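Local structure of ribonuclease T2 (Homo sapiens, 3T0O) at residues A[152-164]-A[211-223]. The protein cleaves single-stranded RNA, preferentially between purine and uridine residues, supplying degradation products of microbial RNA that are sensed by TLR8 in innate immunity. Residues are numbered along the deposited sequence; the frame is centred on the assembly and turned at random.
Sequences YGVIPKIQCLPPS and SRGLRVCEDGPVF. With NAG (2-acetamido-2-deoxy-beta-D-glucopyranose), chain C.
Cys160 and Arg215 form an antiparallel hydrogen-bonded pair, Cys160 N to Arg215 O at 2.8 Å and Arg215 N to Cys160 O at 2.9 Å, and a third, almost straight bond runs from Cys217 N to Ile158 O. A disulfide reinforces this short ladder: Cys160 SG and Cys217 SG join at 2.0 Å with a near-perpendicular torsion of 95° about the S–S bond. Each sulfur lies anti to its own carbonyl carbon (chi1 -80° in Cys160, -62° in Cys217), which brings the sulfur of Cys160, on the strand, to that of Cys217, just past the end of strand 215-216. Both cysteines are buried, with methyls against the sulfurs: Ile158 CG2 3.6 Å from Cys217 SG and Val222 CG2 3.7 Å from Cys160 SG. Next along strand 157-161, the Leu161 side chain lies slantwise across that of Leu214, their CD2 methyls 3.6 Å apart; Leu161 CD2 also rests on the backbone of Gly213, within the type I' turn from Ser211 to Leu214. The Leu214 side chain is about 6 Å from that of His41, a predicted active-site residue. A water donates to Cys217 O and, weakly, to Ile158 O. Strand 215-216 thus extends the antiparallel sheet along one edge of strand 157-161, whose other edge pairs with strand 171-180, where Gln174 binds the Gln159 amide oxygen. Ile172 of that strand touches both Ile158 and Val222, and helix 141-152 packs Phe144 on Ile158 and Val141 on Val222.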
loop_
_atom_site.group_PDB
_atom_site.type_symbol
_atom_site.label_atom_id
_atom_site.label_comp_id
_atom_site.label_asym_id
_atom_site.label_seq_id
_atom_site.Cartn_x
_atom_site.Cartn_y
_atom_site.Cartn_z
ATOM N N TYR A 152 2.804 4.649 -15.200
ATOM C CA TYR A 152 3.485 5.516 -14.244
ATOM C C TYR A 152 4.862 5.995 -14.645
ATOM O O TYR A 152 5.408 6.903 -14.009
ATOM C CB TYR A 152 3.601 4.782 -12.900
ATOM C CG TYR A 152 2.263 4.580 -12.272
ATOM C CD1 TYR A 152 1.452 5.652 -11.989
ATOM C CD2 TYR A 152 1.791 3.339 -12.008
ATOM C CE1 TYR A 152 0.174 5.448 -11.389
ATOM C CE2 TYR A 152 0.533 3.121 -11.405
ATOM C CZ TYR A 152 -0.254 4.175 -11.131
ATOM O OH TYR A 152 -1.453 3.948 -10.520
ATOM N N GLY A 153 5.419 5.410 -15.692
ATOM C CA GLY A 153 6.722 5.873 -16.161
ATOM C C GLY A 153 7.881 5.445 -15.282
ATOM O O GLY A 153 9.015 5.908 -15.521
ATOM N N VAL A 154 7.619 4.543 -14.349
ATOM C CA VAL A 154 8.601 4.037 -13.443
ATOM C C VAL A 154 8.274 2.582 -13.189
ATOM O O VAL A 154 7.145 2.165 -13.366
ATOM C CB VAL A 154 8.602 4.796 -12.085
ATOM C CG1 VAL A 154 9.009 6.252 -12.250
ATOM C CG2 VAL A 154 7.228 4.712 -11.376
ATOM N N ILE A 155 9.274 1.807 -12.771
ATOM C CA ILE A 155 9.063 0.354 -12.578
ATOM C C ILE A 155 8.572 0.130 -11.146
ATOM O O ILE A 155 9.210 0.581 -10.192
ATOM C CB ILE A 155 10.406 -0.406 -12.734
ATOM C CG1 ILE A 155 11.106 -0.118 -14.084
ATOM C CG2 ILE A 155 10.189 -1.893 -12.486
ATOM C CD1 ILE A 155 10.227 -0.162 -15.260
ATOM N N PRO A 156 7.414 -0.509 -11.012
ATOM C CA PRO A 156 6.875 -0.786 -9.674
ATOM C C PRO A 156 7.579 -2.023 -9.146
ATOM O O PRO A 156 8.158 -2.800 -9.934
ATOM C CB PRO A 156 5.423 -1.101 -9.954
ATOM C CG PRO A 156 5.471 -1.777 -11.277
ATOM C CD PRO A 156 6.558 -1.048 -12.073
ATOM N N LYS A 157 7.467 -2.242 -7.827
ATOM C CA LYS A 157 7.805 -3.525 -7.287
ATOM C C LYS A 157 6.474 -4.219 -7.060
ATOM O O LYS A 157 5.487 -3.639 -6.589
ATOM C CB LYS A 157 8.504 -3.354 -5.932
ATOM C CG LYS A 157 9.775 -2.581 -6.010
ATOM C CD LYS A 157 10.547 -2.701 -4.660
ATOM N N ILE A 158 6.434 -5.479 -7.409
ATOM C CA ILE A 158 5.204 -6.223 -7.313
ATOM C C ILE A 158 5.463 -7.471 -6.476
ATOM O O ILE A 158 6.397 -8.243 -6.766
ATOM C CB ILE A 158 4.736 -6.633 -8.660
ATOM C CG1 ILE A 158 4.555 -5.452 -9.634
ATOM C CG2 ILE A 158 3.381 -7.436 -8.560
ATOM C CD1 ILE A 158 4.497 -5.908 -11.017
ATOM N N GLN A 159 4.670 -7.637 -5.397
ATOM C CA GLN A 159 4.983 -8.648 -4.433
ATOM C C GLN A 159 3.779 -9.599 -4.305
ATOM O O GLN A 159 2.646 -9.192 -4.506
ATOM C CB GLN A 159 5.236 -8.093 -3.032
ATOM C CG GLN A 159 6.510 -7.269 -3.100
ATOM C CD GLN A 159 6.557 -6.277 -2.088
ATOM O OE1 GLN A 159 5.633 -5.476 -1.954
ATOM N NE2 GLN A 159 7.693 -6.224 -1.386
ATOM N N CYS A 160 4.113 -10.843 -4.002
ATOM C CA CYS A 160 3.163 -11.966 -4.086
ATOM C C CYS A 160 3.267 -12.805 -2.830
ATOM O O CYS A 160 4.329 -12.891 -2.200
ATOM C CB CYS A 160 3.498 -12.895 -5.255
ATOM S SG CYS A 160 2.938 -12.300 -6.847
ATOM N N LEU A 161 2.174 -13.511 -2.551
ATOM C CA LEU A 161 2.270 -14.674 -1.621
ATOM C C LEU A 161 2.581 -15.884 -2.415
ATOM O O LEU A 161 2.066 -16.082 -3.461
ATOM C CB LEU A 161 0.962 -14.853 -0.833
ATOM C CG LEU A 161 0.808 -13.631 0.080
ATOM C CD1 LEU A 161 -0.460 -14.020 0.865
ATOM C CD2 LEU A 161 1.954 -13.377 1.081
ATOM N N PRO A 162 3.503 -16.722 -1.956
ATOM C CA PRO A 162 3.793 -17.916 -2.739
ATOM C C PRO A 162 2.660 -18.933 -2.688
ATOM O O PRO A 162 1.739 -18.789 -1.857
ATOM C CB PRO A 162 5.018 -18.486 -2.015
ATOM C CG PRO A 162 4.665 -18.179 -0.521
ATOM C CD PRO A 162 4.205 -16.718 -0.651
ATOM N N PRO A 163 2.718 -19.955 -3.551
ATOM C CA PRO A 163 1.701 -21.010 -3.481
ATOM C C PRO A 163 1.705 -21.687 -2.080
ATOM O O PRO A 163 2.748 -21.826 -1.471
ATOM C CB PRO A 163 2.115 -21.999 -4.586
ATOM C CG PRO A 163 3.302 -21.421 -5.343
ATOM C CD PRO A 163 3.672 -20.106 -4.675
ATOM N N SER A 164 0.545 -22.011 -1.533
ATOM C CA SER A 164 0.517 -22.684 -0.221
ATOM C C SER A 164 -0.058 -24.079 -0.417
ATOM O O SER A 164 -0.781 -24.290 -1.393
ATOM C CB SER A 164 -0.314 -21.908 0.801
ATOM O OG SER A 164 -1.635 -21.669 0.331
ATOM N N SER A 211 7.094 -8.044 6.159
ATOM C CA SER A 211 6.530 -8.474 4.882
ATOM C C SER A 211 5.404 -9.516 4.978
ATOM O O SER A 211 4.607 -9.669 4.042
ATOM C CB SER A 211 7.614 -8.929 3.891
ATOM N N ARG A 212 5.325 -10.223 6.108
ATOM C CA ARG A 212 4.301 -11.253 6.314
ATOM C C ARG A 212 4.117 -12.163 5.131
ATOM O O ARG A 212 3.027 -12.567 4.780
ATOM C CB ARG A 212 2.949 -10.695 6.822
ATOM C CG ARG A 212 3.144 -10.408 8.262
ATOM C CD ARG A 212 1.914 -9.898 8.776
ATOM N NE ARG A 212 1.132 -10.937 9.430
ATOM C CZ ARG A 212 1.349 -11.448 10.645
ATOM N NH1 ARG A 212 0.431 -12.257 11.131
ATOM N NH2 ARG A 212 2.465 -11.174 11.386
ATOM N N GLY A 213 5.230 -12.500 4.542
ATOM C CA GLY A 213 5.180 -13.532 3.546
ATOM C C GLY A 213 5.220 -12.982 2.127
ATOM O O GLY A 213 5.510 -13.783 1.205
ATOM N N LEU A 214 4.957 -11.676 1.969
ATOM C CA LEU A 214 5.038 -11.098 0.608
ATOM C C LEU A 214 6.467 -11.090 0.165
ATOM O O LEU A 214 7.406 -10.713 0.941
ATOM C CB LEU A 214 4.549 -9.693 0.589
ATOM C CG LEU A 214 3.038 -9.681 0.739
ATOM C CD1 LEU A 214 2.614 -8.262 1.075
ATOM C CD2 LEU A 214 2.328 -10.126 -0.516
ATOM N N ARG A 215 6.692 -11.560 -1.067
ATOM C CA ARG A 215 8.043 -11.507 -1.620
ATOM C C ARG A 215 7.899 -11.032 -3.024
ATOM O O ARG A 215 6.837 -11.052 -3.577
ATOM C CB ARG A 215 8.651 -12.909 -1.656
ATOM C CG ARG A 215 8.945 -13.491 -0.300
ATOM C CD ARG A 215 10.025 -12.746 0.447
ATOM N NE ARG A 215 10.518 -13.572 1.563
ATOM C CZ ARG A 215 9.987 -13.541 2.777
ATOM N NH1 ARG A 215 8.927 -12.736 2.996
ATOM N NH2 ARG A 215 10.519 -14.326 3.752
ATOM N N VAL A 216 9.022 -10.692 -3.661
ATOM C CA VAL A 216 8.903 -10.275 -5.066
ATOM C C VAL A 216 8.212 -11.368 -5.872
ATOM O O VAL A 216 8.507 -12.556 -5.738
ATOM C CB VAL A 216 10.321 -10.008 -5.633
ATOM C CG1 VAL A 216 11.196 -11.183 -5.388
ATOM C CG2 VAL A 216 10.256 -9.680 -7.085
ATOM N N CYS A 217 7.256 -10.965 -6.724
ATOM C CA CYS A 217 6.615 -11.954 -7.583
ATOM C C CYS A 217 7.587 -12.508 -8.575
ATOM O O CYS A 217 8.318 -11.745 -9.209
ATOM C CB CYS A 217 5.458 -11.347 -8.355
ATOM S SG CYS A 217 4.133 -10.720 -7.335
ATOM N N GLU A 218 7.527 -13.820 -8.745
ATOM C CA GLU A 218 8.320 -14.495 -9.773
ATOM C C GLU A 218 7.760 -14.221 -11.176
ATOM O O GLU A 218 6.555 -14.155 -11.339
ATOM C CB GLU A 218 8.288 -15.979 -9.472
ATOM C CG GLU A 218 8.972 -16.335 -8.149
ATOM C CD GLU A 218 10.505 -16.041 -8.178
ATOM O OE1 GLU A 218 11.002 -15.471 -9.156
ATOM O OE2 GLU A 218 11.041 -16.155 -7.118
ATOM N N ASP A 219 8.606 -14.078 -12.210
ATOM C CA ASP A 219 8.027 -13.987 -13.545
ATOM C C ASP A 219 7.165 -15.226 -13.784
ATOM O O ASP A 219 7.482 -16.372 -13.332
ATOM C CB ASP A 219 9.103 -13.899 -14.628
ATOM C CG ASP A 219 9.930 -12.613 -14.557
ATOM O OD1 ASP A 219 11.044 -12.601 -15.146
ATOM O OD2 ASP A 219 9.467 -11.626 -13.959
ATOM N N GLY A 220 6.068 -15.061 -14.490
ATOM C CA GLY A 220 5.208 -16.175 -14.807
ATOM C C GLY A 220 3.779 -15.955 -14.351
ATOM O O GLY A 220 3.395 -14.810 -14.048
ATOM N N PRO A 221 3.006 -17.014 -14.246
ATOM C CA PRO A 221 1.590 -16.850 -13.900
ATOM C C PRO A 221 1.383 -16.351 -12.501
ATOM O O PRO A 221 2.216 -16.595 -11.594
ATOM C CB PRO A 221 0.984 -18.275 -14.062
ATOM C CG PRO A 221 2.008 -18.999 -14.764
ATOM C CD PRO A 221 3.319 -18.399 -14.611
ATOM N N VAL A 222 0.351 -15.547 -12.376
ATOM C CA VAL A 222 0.042 -15.022 -11.061
ATOM C C VAL A 222 -1.484 -14.963 -10.940
ATOM O O VAL A 222 -2.216 -14.640 -11.914
ATOM C CB VAL A 222 0.752 -13.604 -10.845
ATOM C CG1 VAL A 222 0.327 -12.621 -11.928
ATOM C CG2 VAL A 222 0.385 -13.014 -9.420
ATOM N N PHE A 223 -1.948 -15.288 -9.760
ATOM C CA PHE A 223 -3.395 -15.192 -9.488
ATOM C C PHE A 223 -3.682 -13.844 -8.879
ATOM O O PHE A 223 -3.052 -13.430 -7.904
ATOM C CB PHE A 223 -3.733 -16.347 -8.511
ATOM C CG PHE A 223 -5.169 -16.510 -8.174
ATOM C CD1 PHE A 223 -6.176 -16.318 -9.106
ATOM C CD2 PHE A 223 -5.509 -16.910 -6.893
ATOM C CE1 PHE A 223 -7.565 -16.495 -8.767
ATOM C CE2 PHE A 223 -6.894 -17.096 -6.547
ATOM C CZ PHE A 223 -7.884 -16.886 -7.509
HETATM C C1 NAG C . 12.741 4.362 -14.677
HETATM C C2 NAG C . 12.611 5.568 -15.607
HETATM C C3 NAG C . 12.166 5.155 -17.034
HETATM C C4 NAG C . 12.903 3.918 -17.549
HETATM C C5 NAG C . 12.763 2.831 -16.490
HETATM C C6 NAG C . 13.268 1.448 -16.872
HETATM C C7 NAG C . 12.141 7.622 -14.376
HETATM C C8 NAG C . 11.152 8.627 -13.868
HETATM N N2 NAG C . 11.703 6.566 -15.062
HETATM O O3 NAG C . 12.316 6.228 -17.936
HETATM O O4 NAG C . 12.430 3.500 -18.818
HETATM O O5 NAG C . 13.437 3.314 -15.335
HETATM O O6 NAG C . 14.652 1.516 -17.107
HETATM O O7 NAG C . 13.354 7.794 -14.177
HETATM O O HOH W 1 7.933 -9.058 -9.668
#